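PDB 6J3A: gamma-glutamyltranspeptidase from Streptomyces lincolnensis, which probably cleaves or forms gamma-glutamyl amide bonds, as an LmbA-like gamma-glutamyltranspeptidase homologue within the N-terminal nucleophile hydrolase superfamily. Local coordinates for residues 556-562 / 578-584. Residues are numbered along the deposited sequence; the frame is centred on the assembly and turned at random.
Sequences SVTVEAR and VTVGPPW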
loop_
_atom_site.group_PDB
_atom_site.type_symbol
_atom_site.label_atom_id
_atom_site.label_comp_id
_atom_site.label_asym_id
_atom_site.label_seq_id
_atom_site.Cartn_x
_atom_site.Cartn_y
_atom_site.Cartn_z
ATOM N N SER A 556 -27.596 -0.018 -21.685
ATOM C CA SER A 556 -26.802 -0.983 -20.923
ATOM C C SER A 556 -25.972 -0.311 -19.850
ATOM O O SER A 556 -25.160 0.566 -20.143
ATOM C CB SER A 556 -25.870 -1.768 -21.837
ATOM O OG SER A 556 -25.225 -2.801 -21.113
ATOM N N VAL A 557 -26.155 -0.761 -18.612
ATOM C CA VAL A 557 -25.401 -0.239 -17.474
ATOM C C VAL A 557 -24.843 -1.371 -16.601
ATOM O O VAL A 557 -25.511 -2.375 -16.351
ATOM C CB VAL A 557 -26.255 0.756 -16.658
ATOM C CG1 VAL A 557 -27.350 0.044 -15.877
ATOM C CG2 VAL A 557 -25.378 1.584 -15.739
ATOM N N THR A 558 -23.607 -1.195 -16.147
ATOM C CA THR A 558 -22.902 -2.240 -15.407
ATOM C C THR A 558 -22.517 -1.758 -14.002
ATOM O O THR A 558 -21.685 -0.866 -13.860
ATOM C CB THR A 558 -21.658 -2.711 -16.181
ATOM O OG1 THR A 558 -22.048 -3.111 -17.500
ATOM C CG2 THR A 558 -20.964 -3.892 -15.482
ATOM N N VAL A 559 -23.120 -2.369 -12.982
ATOM C CA VAL A 559 -22.780 -2.092 -11.571
ATOM C C VAL A 559 -21.976 -3.236 -10.950
ATOM O O VAL A 559 -22.101 -4.390 -11.375
ATOM C CB VAL A 559 -24.029 -1.826 -10.689
ATOM C CG1 VAL A 559 -24.796 -0.616 -11.205
ATOM C CG2 VAL A 559 -24.946 -3.045 -10.593
ATOM N N GLU A 560 -21.169 -2.911 -9.940
ATOM C CA GLU A 560 -20.459 -3.922 -9.158
ATOM C C GLU A 560 -21.454 -4.670 -8.282
ATOM O O GLU A 560 -22.468 -4.116 -7.861
ATOM C CB GLU A 560 -19.365 -3.300 -8.291
ATOM C CG GLU A 560 -18.192 -2.761 -9.085
ATOM C CD GLU A 560 -17.062 -2.239 -8.217
ATOM O OE1 GLU A 560 -15.920 -2.703 -8.393
ATOM O OE2 GLU A 560 -17.289 -1.359 -7.363
ATOM N N ALA A 561 -21.143 -5.931 -7.998
ATOM C CA ALA A 561 -22.009 -6.783 -7.182
ATOM C C ALA A 561 -22.213 -6.268 -5.763
ATOM O O ALA A 561 -23.187 -6.653 -5.127
ATOM C CB ALA A 561 -21.476 -8.213 -7.139
ATOM N N ARG A 562 -21.312 -5.410 -5.276
ATOM C CA ARG A 562 -21.377 -4.897 -3.888
ATOM C C ARG A 562 -22.137 -3.583 -3.773
ATOM O O ARG A 562 -22.289 -3.073 -2.668
ATOM C CB ARG A 562 -20.000 -4.814 -3.185
ATOM C CG ARG A 562 -18.791 -4.721 -4.094
ATOM C CD ARG A 562 -17.479 -4.872 -3.349
ATOM N NE ARG A 562 -17.132 -3.651 -2.654
ATOM C CZ ARG A 562 -16.671 -2.536 -3.218
ATOM N NH1 ARG A 562 -16.468 -2.428 -4.531
ATOM N NH2 ARG A 562 -16.412 -1.504 -2.433
ATOM N N VAL A 578 -29.559 -3.784 -16.909
ATOM C CA VAL A 578 -28.523 -3.859 -15.885
ATOM C C VAL A 578 -27.766 -5.183 -15.912
ATOM O O VAL A 578 -28.353 -6.249 -15.709
ATOM C CB VAL A 578 -29.136 -3.692 -14.479
ATOM C CG1 VAL A 578 -28.085 -3.840 -13.382
ATOM C CG2 VAL A 578 -29.822 -2.340 -14.360
ATOM N N THR A 579 -26.459 -5.095 -16.131
ATOM C CA THR A 579 -25.557 -6.232 -15.958
ATOM C C THR A 579 -24.864 -6.082 -14.591
ATOM O O THR A 579 -24.281 -5.035 -14.295
ATOM C CB THR A 579 -24.515 -6.314 -17.099
ATOM O OG1 THR A 579 -25.165 -6.176 -18.368
ATOM C CG2 THR A 579 -23.808 -7.644 -17.085
ATOM N N VAL A 580 -24.952 -7.120 -13.762
ATOM C CA VAL A 580 -24.300 -7.141 -12.437
ATOM C C VAL A 580 -22.898 -7.767 -12.545
ATOM O O VAL A 580 -22.755 -8.986 -12.548
ATOM C CB VAL A 580 -25.155 -7.893 -11.378
ATOM C CG1 VAL A 580 -24.519 -7.817 -9.995
ATOM C CG2 VAL A 580 -26.551 -7.296 -11.296
ATOM N N GLY A 581 -21.878 -6.913 -12.626
ATOM C CA GLY A 581 -20.492 -7.354 -12.748
ATOM C C GLY A 581 -19.915 -7.812 -11.420
ATOM O O GLY A 581 -20.582 -7.708 -10.381
ATOM N N PRO A 582 -18.661 -8.306 -11.432
ATOM C CA PRO A 582 -18.090 -8.816 -10.190
ATOM C C PRO A 582 -17.858 -7.721 -9.142
ATOM O O PRO A 582 -17.665 -6.557 -9.510
ATOM C CB PRO A 582 -16.752 -9.438 -10.627
ATOM C CG PRO A 582 -16.820 -9.541 -12.102
ATOM C CD PRO A 582 -17.720 -8.434 -12.553
ATOM N N PRO A 583 -17.844 -8.103 -7.850
ATOM C CA PRO A 583 -17.801 -7.145 -6.743
ATOM C C PRO A 583 -16.680 -6.115 -6.855
ATOM O O PRO A 583 -16.894 -4.942 -6.564
ATOM C CB PRO A 583 -17.551 -8.026 -5.507
ATOM C CG PRO A 583 -17.737 -9.435 -5.939
ATOM C CD PRO A 583 -17.512 -9.472 -7.409
ATOM N N TRP A 584 -15.500 -6.565 -7.271
ATOM C CA TRP A 584 -14.313 -5.712 -7.333
ATOM C C TRP A 584 -13.792 -5.632 -8.760
ATOM O O TRP A 584 -12.738 -6.190 -9.070
ATOM C CB TRP A 584 -13.241 -6.267 -6.387
ATOM C CG TRP A 584 -13.644 -6.213 -4.947
ATOM C CD1 TRP A 584 -14.168 -7.227 -4.209
ATOM C CD2 TRP A 584 -13.569 -5.075 -4.074
ATOM N NE1 TRP A 584 -14.418 -6.801 -2.921
ATOM C CE2 TRP A 584 -14.060 -5.484 -2.812
ATOM C CE3 TRP A 584 -13.136 -3.752 -4.237
ATOM C CZ2 TRP A 584 -14.127 -4.623 -1.717
ATOM C CZ3 TRP A 584 -13.203 -2.891 -3.152
ATOM C CH2 TRP A 584 -13.691 -3.331 -1.902
#
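T579 sits between V557 and V559 in parallel pairing: its N donates to V557 O (2.9 Å) and its O accepts from V559 N (3.2 Å, more bent). G581 N then closes on V559 O at 2.8 Å. Two of these acceptors are shared, since V557 O also takes a CA-H...O contact from V578 and T579 O one from T558.

Within the strands the apolar contacts lie on the face of V557, V559, V578 and V580. V557 and V578 run side by side, CG1 of the first 3.8 Å from CG2 of the second.

Past the strands the contact turns on R562. Its chain bends at chi3 (-78°), laying the guanidinium flat on the six-membered ring of W584, planes 9° apart and CZ 3.5 Å from the centroid, a cation-pi stack; CD sits over the five-membered ring. R562 NH1 reaches P583 O at 3.3 Å, nearly straight and in the guanidinium plane, and also makes a salt bridge to E560 OE2. R562 NH2 bonds D534 O, while E560 OE1 pairs with R608 NE and OE2 accepts from N537 N. W584 also stacks on F2 of the second subunit.

Strand 556-560, helix 565-573, which packs on V578 and V580, and strand 577-581 form a beta-alpha-beta unit, whose parallel strands belong to a small mixed sheet with strand 538-540.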